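Local coordinates for GTP-binding nuclear protein GSP1 (Encephalitozoon cuniculi, PDB 4DJT) that binds guanine nucleotides as a Ran-family small GTPase and probably supports nucleocytoplasmic transport, namely protein import into the nucleus and RNA export, at residues N59-N64 with I172-P177; P119-A124 with F166-R171; H160-P165 with S183-E188. All blocks are in the same frame, centred on the assembly; numbering follows the deposited sequence. Where two conformers were deposited one is given.

Contact 1. Residues N59-N64 with I172-P177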
ATOM      1  N   ASN A  59     -18.055  10.012   9.362  1.00 29.05           N
ATOM      2  CA  ASN A  59     -16.786   9.816  10.058  1.00 28.27           C
ATOM      3  C   ASN A  59     -15.636  10.227   9.150  1.00 26.31           C
ATOM      4  O   ASN A  59     -15.683  10.012   7.928  1.00 26.28           O
ATOM      5  CB  ASN A  59     -16.571   8.376  10.499  1.00 29.56           C
ATOM      6  CG  ASN A  59     -17.768   7.791  11.213  1.00 31.93           C
ATOM      7  OD1 ASN A  59     -17.980   8.034  12.394  1.00 33.93           O
ATOM      8  ND2 ASN A  59     -18.535   6.977  10.501  1.00 33.13           N
ATOM      9  N   VAL A  60     -14.627  10.831   9.758  1.00 26.20           N
ATOM     10  CA  VAL A  60     -13.388  11.200   9.080  1.00 25.91           C
ATOM     11  C   VAL A  60     -12.429  10.040   9.276  1.00 24.12           C
ATOM     12  O   VAL A  60     -12.096   9.692  10.416  1.00 25.29           O
ATOM     13  CB  VAL A  60     -12.735  12.451   9.707  1.00 27.99           C
ATOM     14  CG1 VAL A  60     -11.653  13.002   8.803  1.00 28.34           C
ATOM     15  CG2 VAL A  60     -13.774  13.507  10.023  1.00 30.28           C
ATOM     16  N   ILE A  61     -11.971   9.458   8.174  1.00 22.00           N
ATOM     17  CA  ILE A  61     -11.109   8.312   8.231  1.00 20.67           C
ATOM     18  C   ILE A  61      -9.798   8.673   7.595  1.00 19.15           C
ATOM     19  O   ILE A  61      -9.766   8.991   6.412  1.00 19.75           O
ATOM     20  CB  ILE A  61     -11.748   7.129   7.512  1.00 20.47           C
ATOM     21  CG1 ILE A  61     -12.987   6.723   8.283  1.00 21.16           C
ATOM     22  CG2 ILE A  61     -10.755   5.968   7.408  1.00 20.12           C
ATOM     23  CD1 ILE A  61     -13.839   5.665   7.602  1.00 21.32           C
ATOM     24  N   LYS A  62      -8.738   8.686   8.386  1.00 18.60           N
ATOM     25  CA  LYS A  62      -7.424   9.102   7.880  1.00 18.82           C
ATOM     26  C   LYS A  62      -6.479   7.924   7.878  1.00 17.01           C
ATOM     27  O   LYS A  62      -6.299   7.234   8.917  1.00 17.22           O
ATOM     28  CB  LYS A  62      -6.811  10.261   8.699  1.00 20.21           C
ATOM     29  CG  LYS A  62      -5.393  10.628   8.213  1.00 21.11           C
ATOM     30  CD  LYS A  62      -4.762  11.756   9.029  1.00 23.23           C
ATOM     31  CE  LYS A  62      -5.348  13.079   8.665  1.00 24.04           C
ATOM     32  NZ  LYS A  62      -4.907  14.101   9.649  1.00 25.75           N
ATOM     33  N   PHE A  63      -5.887   7.674   6.713  1.00 15.44           N
ATOM     34  CA  PHE A  63      -4.822   6.690   6.590  1.00 14.16           C
ATOM     35  C   PHE A  63      -3.477   7.429   6.492  1.00 14.59           C
ATOM     36  O   PHE A  63      -3.284   8.300   5.644  1.00 14.72           O
ATOM     37  CB  PHE A  63      -5.050   5.836   5.339  1.00 13.57           C
ATOM     38  CG  PHE A  63      -6.341   5.054   5.372  1.00 13.00           C
ATOM     39  CD1 PHE A  63      -6.417   3.856   6.058  1.00 13.33           C
ATOM     40  CD2 PHE A  63      -7.459   5.505   4.699  1.00 13.34           C
ATOM     41  CE1 PHE A  63      -7.590   3.090   6.063  1.00 13.23           C
ATOM     42  CE2 PHE A  63      -8.633   4.767   4.691  1.00 13.11           C
ATOM     43  CZ  PHE A  63      -8.714   3.565   5.381  1.00 13.04           C
ATOM     44  N   ASN A  64      -2.541   7.045   7.344  1.00 14.40           N
ATOM     45  CA  ASN A  64      -1.186   7.543   7.242  1.00 13.99           C
ATOM     46  C   ASN A  64      -0.396   6.480   6.558  1.00 13.06           C
ATOM     47  O   ASN A  64      -0.036   5.453   7.177  1.00 12.66           O
ATOM     48  CB  ASN A  64      -0.641   7.843   8.651  1.00 14.79           C
ATOM     49  CG  ASN A  64      -1.185   9.140   9.209  1.00 15.41           C
ATOM     50  OD1 ASN A  64      -1.262  10.168   8.503  1.00 14.94           O
ATOM     51  ND2 ASN A  64      -1.563   9.117  10.497  1.00 15.61           N
ATOM     52  N   ILE A 172     -12.852  -3.197   7.414  1.00 16.30           N
ATOM     53  CA  ILE A 172     -12.246  -4.054   8.428  1.00 17.17           C
ATOM     54  C   ILE A 172     -12.112  -3.323   9.769  1.00 18.15           C
ATOM     55  O   ILE A 172     -12.522  -3.830  10.849  1.00 17.74           O
ATOM     56  CB  ILE A 172     -10.840  -4.571   7.984  1.00 17.39           C
ATOM     57  CG1 ILE A 172     -10.937  -5.536   6.762  1.00 17.32           C
ATOM     58  CG2 ILE A 172     -10.145  -5.253   9.161  1.00 18.11           C
ATOM     59  CD1 ILE A 172     -11.719  -6.846   6.971  1.00 17.04           C
ATOM     60  N   PHE A 173     -11.524  -2.131   9.708  1.00 18.00           N
ATOM     61  CA  PHE A 173     -11.215  -1.400  10.913  1.00 19.26           C
ATOM     62  C   PHE A 173     -12.465  -0.949  11.650  1.00 19.77           C
ATOM     63  O   PHE A 173     -12.495  -1.016  12.903  1.00 21.48           O
ATOM     64  CB  PHE A 173     -10.342  -0.207  10.584  1.00 17.78           C
ATOM     65  CG  PHE A 173      -8.976  -0.566  10.028  1.00 17.11           C
ATOM     66  CD1 PHE A 173      -8.311  -1.728  10.434  1.00 17.63           C
ATOM     67  CD2 PHE A 173      -8.345   0.286   9.155  1.00 16.50           C
ATOM     68  CE1 PHE A 173      -7.049  -2.033   9.947  1.00 17.34           C
ATOM     69  CE2 PHE A 173      -7.084   0.012   8.690  1.00 16.05           C
ATOM     70  CZ  PHE A 173      -6.443  -1.164   9.057  1.00 16.34           C
ATOM     71  N   THR A 174     -13.483  -0.491  10.908  1.00 19.22           N
ATOM     72  CA  THR A 174     -14.754  -0.026  11.515  1.00 19.96           C
ATOM     73  C   THR A 174     -15.708  -1.175  11.820  1.00 21.12           C
ATOM     74  O   THR A 174     -16.631  -1.024  12.639  1.00 22.10           O
ATOM     75  CB  THR A 174     -15.524   0.990  10.635  1.00 19.68           C
ATOM     76  OG1 THR A 174     -15.936   0.362   9.398  1.00 18.67           O
ATOM     77  CG2 THR A 174     -14.704   2.246  10.350  1.00 19.03           C
ATOM     78  N   GLY A 175     -15.514  -2.314  11.160  1.00 19.76           N
ATOM     79  CA  GLY A 175     -16.439  -3.419  11.268  1.00 20.41           C
ATOM     80  C   GLY A 175     -17.734  -3.267  10.467  1.00 20.89           C
ATOM     81  O   GLY A 175     -18.630  -4.085  10.620  1.00 21.70           O
ATOM     82  N   ARG A 176     -17.829  -2.229   9.624  1.00 20.03           N
ATOM     83  CA  ARG A 176     -19.036  -1.901   8.893  1.00 20.12           C
ATOM     84  C   ARG A 176     -18.846  -2.330   7.444  1.00 18.91           C
ATOM     85  O   ARG A 176     -18.179  -1.647   6.678  1.00 17.69           O
ATOM     86  CB  ARG A 176     -19.322  -0.396   8.895  1.00 21.36           C
ATOM     87  CG  ARG A 176     -19.739   0.259  10.214  1.00 23.92           C
ATOM     88  CD  ARG A 176     -20.018   1.762   9.979  1.00 24.99           C
ATOM     89  NE  ARG A 176     -21.079   1.901   8.976  1.00 26.49           N
ATOM     90  CZ  ARG A 176     -21.102   2.747   7.935  1.00 27.48           C
ATOM     91  NH1 ARG A 176     -20.141   3.651   7.705  1.00 28.28           N
ATOM     92  NH2 ARG A 176     -22.136   2.681   7.104  1.00 28.81           N
ATOM     93  N   PRO A 177     -19.443  -3.462   7.048  1.00 18.85           N
ATOM     94  CA  PRO A 177     -19.198  -3.955   5.681  1.00 18.80           C
ATOM     95  C   PRO A 177     -19.831  -3.071   4.617  1.00 18.87           C
ATOM     96  O   PRO A 177     -19.437  -3.132   3.439  1.00 17.80           O
ATOM     97  CB  PRO A 177     -19.866  -5.351   5.681  1.00 19.41           C
ATOM     98  CG  PRO A 177     -20.768  -5.365   6.879  1.00 20.47           C
ATOM     99  CD  PRO A 177     -20.167  -4.440   7.880  1.00 20.45           C
TER

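Contact 2. Residues P119-A124 with F166-R171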
ATOM      1  N   PRO A 119      -4.825  -6.687   8.616  1.00 18.37           N
ATOM      2  CA  PRO A 119      -5.182  -7.000   7.250  1.00 18.00           C
ATOM      3  C   PRO A 119      -4.081  -6.645   6.262  1.00 17.18           C
ATOM      4  O   PRO A 119      -3.439  -5.563   6.377  1.00 16.62           O
ATOM      5  CB  PRO A 119      -6.399  -6.120   6.988  1.00 18.33           C
ATOM      6  CG  PRO A 119      -6.333  -5.045   8.007  1.00 18.85           C
ATOM      7  CD  PRO A 119      -5.773  -5.726   9.220  1.00 18.65           C
ATOM      8  N   ILE A 120      -3.886  -7.533   5.295  1.00 16.84           N
ATOM      9  CA  ILE A 120      -3.006  -7.295   4.178  1.00 15.96           C
ATOM     10  C   ILE A 120      -3.840  -7.353   2.892  1.00 15.86           C
ATOM     11  O   ILE A 120      -4.539  -8.320   2.666  1.00 15.31           O
ATOM     12  CB  ILE A 120      -1.888  -8.352   4.106  1.00 16.97           C
ATOM     13  CG1 ILE A 120      -1.088  -8.425   5.413  1.00 18.24           C
ATOM     14  CG2 ILE A 120      -0.960  -8.066   2.951  1.00 17.24           C
ATOM     15  CD1 ILE A 120       0.055  -9.427   5.362  1.00 18.77           C
ATOM     16  N   VAL A 121      -3.800  -6.290   2.082  1.00 14.40           N
ATOM     17  CA  VAL A 121      -4.536  -6.244   0.829  1.00 14.53           C
ATOM     18  C   VAL A 121      -3.508  -6.427  -0.241  1.00 15.01           C
ATOM     19  O   VAL A 121      -2.442  -5.802  -0.184  1.00 13.73           O
ATOM     20  CB  VAL A 121      -5.250  -4.894   0.654  1.00 14.78           C
ATOM     21  CG1 VAL A 121      -5.764  -4.723  -0.752  1.00 15.20           C
ATOM     22  CG2 VAL A 121      -6.393  -4.762   1.682  1.00 15.04           C
ATOM     23  N   VAL A 122      -3.797  -7.315  -1.191  1.00 15.07           N
ATOM     24  CA  VAL A 122      -2.856  -7.600  -2.271  1.00 15.72           C
ATOM     25  C   VAL A 122      -3.334  -6.911  -3.527  1.00 16.04           C
ATOM     26  O   VAL A 122      -4.485  -7.053  -3.903  1.00 17.72           O
ATOM     27  CB  VAL A 122      -2.677  -9.118  -2.516  1.00 16.06           C
ATOM     28  CG1 VAL A 122      -1.803  -9.365  -3.755  1.00 17.48           C
ATOM     29  CG2 VAL A 122      -2.045  -9.767  -1.293  1.00 17.06           C
ATOM     30  N   CYS A 123      -2.428  -6.151  -4.162  1.00 16.43           N
ATOM     31  CA  CYS A 123      -2.708  -5.459  -5.417  1.00 16.83           C
ATOM     32  C   CYS A 123      -1.815  -5.925  -6.554  1.00 17.35           C
ATOM     33  O   CYS A 123      -0.605  -5.821  -6.487  1.00 16.73           O
ATOM     34  CB  CYS A 123      -2.514  -3.935  -5.282  1.00 16.92           C
ATOM     35  SG  CYS A 123      -3.672  -3.192  -4.111  1.00 17.91           S
ATOM     36  N   ALA A 124      -2.465  -6.442  -7.585  1.00 18.05           N
ATOM     37  CA  ALA A 124      -1.865  -6.706  -8.861  1.00 19.27           C
ATOM     38  C   ALA A 124      -1.769  -5.399  -9.629  1.00 18.93           C
ATOM     39  O   ALA A 124      -2.773  -4.917 -10.171  1.00 19.35           O
ATOM     40  CB  ALA A 124      -2.746  -7.708  -9.630  1.00 19.65           C
ATOM     41  N   PHE A 166      -8.282   1.003   0.222  1.00 12.24           N
ATOM     42  CA  PHE A 166      -8.621   1.824   1.399  1.00 12.36           C
ATOM     43  C   PHE A 166     -10.051   1.578   1.838  1.00 12.15           C
ATOM     44  O   PHE A 166     -10.358   1.518   3.042  1.00 12.25           O
ATOM     45  CB  PHE A 166      -8.373   3.309   1.113  1.00 12.33           C
ATOM     46  CG  PHE A 166      -6.940   3.638   0.909  1.00 12.32           C
ATOM     47  CD1 PHE A 166      -6.058   3.586   1.962  1.00 12.09           C
ATOM     48  CD2 PHE A 166      -6.439   3.917  -0.358  1.00 11.68           C
ATOM     49  CE1 PHE A 166      -4.713   3.808   1.774  1.00 12.04           C
ATOM     50  CE2 PHE A 166      -5.114   4.152  -0.539  1.00 12.09           C
ATOM     51  CZ  PHE A 166      -4.235   4.116   0.514  1.00 11.78           C
ATOM     52  N   LEU A 167     -10.949   1.437   0.890  1.00 12.73           N
ATOM     53  CA  LEU A 167     -12.338   1.106   1.217  1.00 13.02           C
ATOM     54  C   LEU A 167     -12.417  -0.192   2.004  1.00 13.07           C
ATOM     55  O   LEU A 167     -13.088  -0.266   3.036  1.00 13.13           O
ATOM     56  CB  LEU A 167     -13.185   1.028  -0.048  1.00 13.30           C
ATOM     57  CG  LEU A 167     -14.696   0.787   0.117  1.00 13.52           C
ATOM     58  CD1 LEU A 167     -15.340   1.855   0.990  1.00 13.83           C
ATOM     59  CD2 LEU A 167     -15.379   0.697  -1.257  1.00 13.92           C
ATOM     60  N   HIS A 168     -11.736  -1.233   1.523  1.00 12.76           N
ATOM     61  CA  HIS A 168     -11.681  -2.510   2.263  1.00 13.10           C
ATOM     62  C   HIS A 168     -11.126  -2.371   3.667  1.00 12.52           C
ATOM     63  O   HIS A 168     -11.693  -2.882   4.631  1.00 13.12           O
ATOM     64  CB  HIS A 168     -10.858  -3.548   1.516  1.00 13.03           C
ATOM     65  CG  HIS A 168     -10.910  -4.916   2.154  1.00 13.96           C
ATOM     66  ND1 HIS A 168     -12.015  -5.656   2.149  1.00 15.00           N
ATOM     67  CD2 HIS A 168      -9.972  -5.616   2.910  1.00 14.04           C
ATOM     68  CE1 HIS A 168     -11.788  -6.806   2.814  1.00 15.45           C
ATOM     69  NE2 HIS A 168     -10.550  -6.775   3.285  1.00 15.02           N
ATOM     70  N   LEU A 169     -10.017  -1.661   3.785  1.00 12.65           N
ATOM     71  CA  LEU A 169      -9.349  -1.459   5.071  1.00 12.63           C
ATOM     72  C   LEU A 169     -10.258  -0.715   6.057  1.00 12.92           C
ATOM     73  O   LEU A 169     -10.380  -1.125   7.209  1.00 13.45           O
ATOM     74  CB  LEU A 169      -8.002  -0.722   4.864  1.00 12.66           C
ATOM     75  CG  LEU A 169      -6.852  -1.494   4.181  1.00 12.83           C
ATOM     76  CD1 LEU A 169      -5.684  -0.577   3.814  1.00 12.69           C
ATOM     77  CD2 LEU A 169      -6.371  -2.643   5.079  1.00 13.36           C
ATOM     78  N   ALA A 170     -10.941   0.326   5.598  1.00 13.11           N
ATOM     79  CA  ALA A 170     -11.918   1.067   6.430  1.00 13.90           C
ATOM     80  C   ALA A 170     -13.042   0.178   6.933  1.00 14.30           C
ATOM     81  O   ALA A 170     -13.452   0.252   8.141  1.00 15.38           O
ATOM     82  CB  ALA A 170     -12.497   2.258   5.662  1.00 13.61           C
ATOM     83  N   ARG A 171     -13.521  -0.719   6.066  1.00 14.36           N
ATOM     84  CA  ARG A 171     -14.523  -1.699   6.470  1.00 14.93           C
ATOM     85  C   ARG A 171     -14.057  -2.652   7.562  1.00 15.74           C
ATOM     86  O   ARG A 171     -14.774  -2.847   8.562  1.00 16.61           O
ATOM     87  CB  ARG A 171     -15.035  -2.473   5.245  1.00 14.69           C
ATOM     88  CG  ARG A 171     -15.805  -1.588   4.319  1.00 14.88           C
ATOM     89  CD  ARG A 171     -16.051  -2.167   2.931  1.00 15.26           C
ATOM     90  NE  ARG A 171     -17.029  -1.350   2.223  1.00 15.92           N
ATOM     91  CZ  ARG A 171     -17.425  -1.545   0.963  1.00 16.91           C
ATOM     92  NH1 ARG A 171     -16.919  -2.540   0.217  1.00 17.18           N
ATOM     93  NH2 ARG A 171     -18.331  -0.727   0.442  1.00 17.71           N
TER

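Contact 3. Residues H160-P165 with S183-E188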
ATOM      1  N   HIS A 160      -6.667   3.815 -11.580  1.00 30.43           N
ATOM      2  CA  HIS A 160      -7.775   2.858 -11.704  1.00 29.58           C
ATOM      3  C   HIS A 160      -7.862   2.079 -10.423  1.00 26.02           C
ATOM      4  O   HIS A 160      -6.899   1.451 -10.023  1.00 23.97           O
ATOM      5  CB  HIS A 160      -7.552   1.899 -12.888  1.00 30.79           C
ATOM      6  CG  HIS A 160      -8.615   0.797 -13.032  1.00 31.29           C
ATOM      7  ND1 HIS A 160      -9.890   1.053 -13.416  1.00 32.73           N
ATOM      8  CD2 HIS A 160      -8.526  -0.600 -12.877  1.00 31.89           C
ATOM      9  CE1 HIS A 160     -10.587  -0.108 -13.495  1.00 31.61           C
ATOM     10  NE2 HIS A 160      -9.751  -1.122 -13.180  1.00 31.22           N
ATOM     11  N   ASN A 161      -9.024   2.145  -9.779  1.00 25.04           N
ATOM     12  CA  ASN A 161      -9.318   1.432  -8.539  1.00 23.33           C
ATOM     13  C   ASN A 161      -8.541   1.909  -7.300  1.00 21.23           C
ATOM     14  O   ASN A 161      -8.418   1.152  -6.338  1.00 20.51           O
ATOM     15  CB  ASN A 161      -9.132  -0.104  -8.707  1.00 24.29           C
ATOM     16  CG  ASN A 161     -10.288  -0.758  -9.431  1.00 24.98           C
ATOM     17  OD1 ASN A 161     -11.269  -0.107  -9.757  1.00 25.02           O
ATOM     18  ND2 ASN A 161     -10.151  -2.066  -9.723  1.00 26.96           N
ATOM     19  N   PHE A 162      -8.077   3.168  -7.308  1.00 19.76           N
ATOM     20  CA  PHE A 162      -7.227   3.686  -6.252  1.00 17.64           C
ATOM     21  C   PHE A 162      -7.852   3.476  -4.890  1.00 16.97           C
ATOM     22  O   PHE A 162      -7.171   3.115  -3.934  1.00 15.40           O
ATOM     23  CB  PHE A 162      -6.974   5.192  -6.397  1.00 17.67           C
ATOM     24  CG  PHE A 162      -6.188   5.775  -5.247  1.00 16.83           C
ATOM     25  CD1 PHE A 162      -4.806   5.727  -5.238  1.00 16.88           C
ATOM     26  CD2 PHE A 162      -6.831   6.307  -4.129  1.00 16.49           C
ATOM     27  CE1 PHE A 162      -4.076   6.206  -4.178  1.00 15.57           C
ATOM     28  CE2 PHE A 162      -6.118   6.794  -3.054  1.00 15.70           C
ATOM     29  CZ  PHE A 162      -4.713   6.772  -3.083  1.00 16.87           C
ATOM     30  N   GLY A 163      -9.151   3.780  -4.797  1.00 16.45           N
ATOM     31  CA  GLY A 163      -9.837   3.720  -3.533  1.00 16.42           C
ATOM     32  C   GLY A 163     -10.118   2.364  -2.959  1.00 15.20           C
ATOM     33  O   GLY A 163     -10.410   2.272  -1.734  1.00 14.20           O
ATOM     34  N   LEU A 164     -10.081   1.302  -3.783  1.00 15.27           N
ATOM     35  CA  LEU A 164     -10.607   0.014  -3.322  1.00 15.54           C
ATOM     36  C   LEU A 164      -9.841  -0.565  -2.108  1.00 14.32           C
ATOM     37  O   LEU A 164     -10.479  -1.048  -1.178  1.00 14.44           O
ATOM     38  CB  LEU A 164     -10.705  -1.024  -4.474  1.00 16.38           C
ATOM     39  CG  LEU A 164     -11.638  -0.621  -5.627  1.00 17.52           C
ATOM     40  CD1 LEU A 164     -11.689  -1.762  -6.648  1.00 18.24           C
ATOM     41  CD2 LEU A 164     -13.049  -0.309  -5.117  1.00 18.55           C
ATOM     42  N   PRO A 165      -8.471  -0.527  -2.121  1.00 13.67           N
ATOM     43  CA  PRO A 165      -7.787  -1.067  -0.949  1.00 13.04           C
ATOM     44  C   PRO A 165      -8.164  -0.321   0.323  1.00 12.73           C
ATOM     45  O   PRO A 165      -8.335  -0.933   1.366  1.00 11.98           O
ATOM     46  CB  PRO A 165      -6.306  -0.888  -1.288  1.00 13.83           C
ATOM     47  CG  PRO A 165      -6.308  -0.948  -2.812  1.00 13.95           C
ATOM     48  CD  PRO A 165      -7.515  -0.122  -3.152  1.00 13.79           C
ATOM     49  N   SER A 183     -16.574  11.143  -0.158  1.00 26.03           N
ATOM     50  CA  SER A 183     -15.703  12.238  -0.618  1.00 26.28           C
ATOM     51  C   SER A 183     -14.786  11.686  -1.696  1.00 26.62           C
ATOM     52  O   SER A 183     -14.582  10.486  -1.771  1.00 27.24           O
ATOM     53  CB  SER A 183     -14.883  12.792   0.534  1.00 26.51           C
ATOM     54  OG  SER A 183     -14.112  11.773   1.181  1.00 25.52           O
ATOM     55  N   ASN A 184     -14.284  12.563  -2.555  1.00 28.79           N
ATOM     56  CA  ASN A 184     -13.357  12.188  -3.633  1.00 29.84           C
ATOM     57  C   ASN A 184     -11.961  12.676  -3.290  1.00 29.57           C
ATOM     58  O   ASN A 184     -11.801  13.805  -2.835  1.00 32.62           O
ATOM     59  CB  ASN A 184     -13.812  12.812  -4.956  1.00 32.78           C
ATOM     60  CG  ASN A 184     -15.207  12.352  -5.360  1.00 36.02           C
ATOM     61  OD1 ASN A 184     -15.405  11.206  -5.755  1.00 38.06           O
ATOM     62  ND2 ASN A 184     -16.181  13.233  -5.219  1.00 39.47           N
ATOM     63  N   VAL A 185     -10.952  11.848  -3.517  1.00 27.19           N
ATOM     64  CA  VAL A 185      -9.590  12.244  -3.151  1.00 26.32           C
ATOM     65  C   VAL A 185      -8.860  12.894  -4.312  1.00 24.93           C
ATOM     66  O   VAL A 185      -9.084  12.524  -5.486  1.00 25.72           O
ATOM     67  CB  VAL A 185      -8.747  11.075  -2.571  1.00 27.08           C
ATOM     68  CG1 VAL A 185      -9.312  10.669  -1.212  1.00 28.67           C
ATOM     69  CG2 VAL A 185      -8.662   9.901  -3.545  1.00 28.47           C
ATOM     70  N   ASN A 186      -7.981  13.838  -3.987  1.00 23.55           N
ATOM     71  CA  ASN A 186      -7.118  14.513  -4.995  1.00 23.36           C
ATOM     72  C   ASN A 186      -6.024  13.556  -5.458  1.00 22.10           C
ATOM     73  O   ASN A 186      -5.117  13.207  -4.672  1.00 20.87           O
ATOM     74  CB  ASN A 186      -6.498  15.797  -4.440  1.00 23.84           C
ATOM     75  CG  ASN A 186      -5.709  16.570  -5.488  1.00 24.75           C
ATOM     76  OD1 ASN A 186      -5.125  15.988  -6.396  1.00 25.25           O
ATOM     77  ND2 ASN A 186      -5.690  17.881  -5.367  1.00 25.87           N
ATOM     78  N   LEU A 187      -6.120  13.115  -6.703  1.00 20.77           N
ATOM     79  CA  LEU A 187      -5.243  12.039  -7.205  1.00 21.29           C
ATOM     80  C   LEU A 187      -4.138  12.556  -8.091  1.00 19.98           C
ATOM     81  O   LEU A 187      -3.494  11.777  -8.819  1.00 19.50           O
ATOM     82  CB  LEU A 187      -6.058  10.980  -7.942  1.00 21.78           C
ATOM     83  CG  LEU A 187      -7.097  10.238  -7.104  1.00 22.82           C
ATOM     84  CD1 LEU A 187      -8.049   9.468  -8.024  1.00 23.65           C
ATOM     85  CD2 LEU A 187      -6.402   9.321  -6.107  1.00 22.47           C
ATOM     86  N   GLU A 188      -3.909  13.870  -8.062  1.00 19.42           N
ATOM     87  CA  GLU A 188      -2.879  14.435  -8.898  0.70 20.17           C
ATOM     88  C   GLU A 188      -1.496  13.991  -8.395  1.00 18.46           C
ATOM     89  O   GLU A 188      -1.234  13.982  -7.200  1.00 16.56           O
ATOM     90  CB  GLU A 188      -2.995  15.955  -8.981  0.70 21.86           C
ATOM     91  CG  GLU A 188      -4.220  16.390  -9.756  0.70 23.65           C
ATOM     92  CD  GLU A 188      -4.515  17.880  -9.708  0.70 26.44           C
ATOM     93  OE1 GLU A 188      -3.887  18.646  -8.929  0.70 28.54           O
ATOM     94  OE2 GLU A 188      -5.404  18.291 -10.478  0.70 30.14           O
TER

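Contact 1. Residues N59-N64 with I172-P177
This is a strand-to-helix contact at the sheet surface: Phe63 and Ile61 of strand 60-68 meet Phe173 and Thr174 in the last turn of helix 164-174. It belongs to the Ras-like GTPase fold, away from the nucleotide. The two phenylalanine rings approach rim to rim, Phe63 CE1 lying 4.1 Å from Phe173 CE2, with each atom near the plane of the other ring. Neither ring offers its face here; Phe173 stacks on Tyr12 of strand 11-17, and Phe63 meets Phe166. Phe63 reaches the helix because its CG is anti to its own carbonyl carbon (chi1 -61°), although the first bond of the side chain does not aim that way. Two residues earlier on the strand, the Ile61 CD1 methyl lies a loose 4.5 Å from Thr174 CG2. The hydroxyl of Thr174 donates back to Ala170 O and also accepts from Arg176 N, 3.2 Å from Thr174 OG1, making an ST turn around Gly175, whose phi is positive. Arg176 then forms a salt bridge with Asp56. Between strand and helix the meeting is therefore apolar, a few carbon contacts at ring rims and methyls, while the polar bonds lie at the helix end and in the turn after it.

Contact 2. Residues P119-A124 with F166-R171
Ala170 N donates to Phe166 O over 2.9 Å, an ordinary helical bond in the turn on which His168 and Leu169 face Pro119 and Val121. The arrangement is the last helix of the Ras-like G domain, 164-174, packed on the sheet at strand 120-125. Arg171 N to Leu167 O, 3.1 Å, continues the same helical pattern. Across the interface the contacts are carbon to carbon. Leu169 carries most of them through one methyl: CD2 sits 3.8 Å from Pro119 CG and 4.0 Å from Val121 CG2, so it bridges the proline just before the strand and the second residue within it. The leucine starts off beside the interface and bends into it, its CG anti to the carbonyl carbon (chi1 -70°) and its end reaching the strand. His168 flanks it. Its CG is turned anti to the backbone N (chi1 -173°), which sends the imidazole toward the strand and also against Glu150 of strand 150-154. On the strand side, Pro119 and Val121, two residues apart, both point toward the helix, whereas Ile120 between them turns away to Tyr149. The sheet is continued on one side of this strand by Ala88 and Leu90, which bond to the Val121 backbone. Asn125, just after this segment, binds the nucleotide, but Val121 is about 11 Å from it, side chain to side chain. Val121 CG2 also approaches His168 CD2, at 3.9 Å and obliquely to the imidazole.

Contact 3. Residues H160-P165 with S183-E188
A type I beta turn from Asn161 to Leu164, closed by Leu164 N to Asn161 O at 3.1 Å, holds Phe162 opposite Leu187, their CA atoms 8.6 Å apart, in a tail without regular secondary structure. Phe162 does all the touching from its side. With CG anti to the backbone N (chi1 175°), its ring is carried out from the turn toward the tail. Leu187 comes down on one face of that ring: its CD2 methyl stands 3.8 Å from the centroid of the Phe162 ring and only 17° off the normal, a CH-pi contact shifted toward the CG-CD2 side, where CD2 of Leu187 and CD2 of Phe162 are 3.6 Å apart. Val185 adds its CG2 methyl, 4.0 Å from Phe162 CE2 and oblique to the ring, and the two side chains cross nearly at a right angle. Tyr27 also stacks on Phe162, and its hydroxyl bonds to Phe162 O, so the turn is held to residues of the body of the domain as well. In the tail, Asn186 OD1 accepts from Glu188 N at 3.0 Å, an Asx turn with a nearly straight bond (164° at the hydrogen); the turn has Leu187 as its middle residue. Leu187 O is bonded to Arg30 NE, and Asn186 and Glu188 make backbone bonds with Leu32 and Val31, respectively. Phe162 lies about 7 Å, side chain to side chain, from nucleotide-binding Ala156. A tail lying back over the G domain in the GDP-bound state is characteristic of Ran proteins.

From the N terminus, residues 59-64, leading into strand 60-68, come first, and over a hundred residues pass before contact 1 closes on 172-177. Within that span, 119-124 and 166-171 form contact 2, wholly inside the first loop. Contact 3 opens at 160-165, before either has closed, and ends at 183-188, beyond both, crossing the two others. The turn leading into helix 164-174, its middle and its last turn serve contacts 3, 2 and 1. Together they tie the helix to strands 60-68 and 120-125 of one sheet, and the turn before it to the C-terminal tail. Contacts 1 and 2 touch through Phe173 and Pro119, contacts 2 and 3 through Pro165 and Cys123.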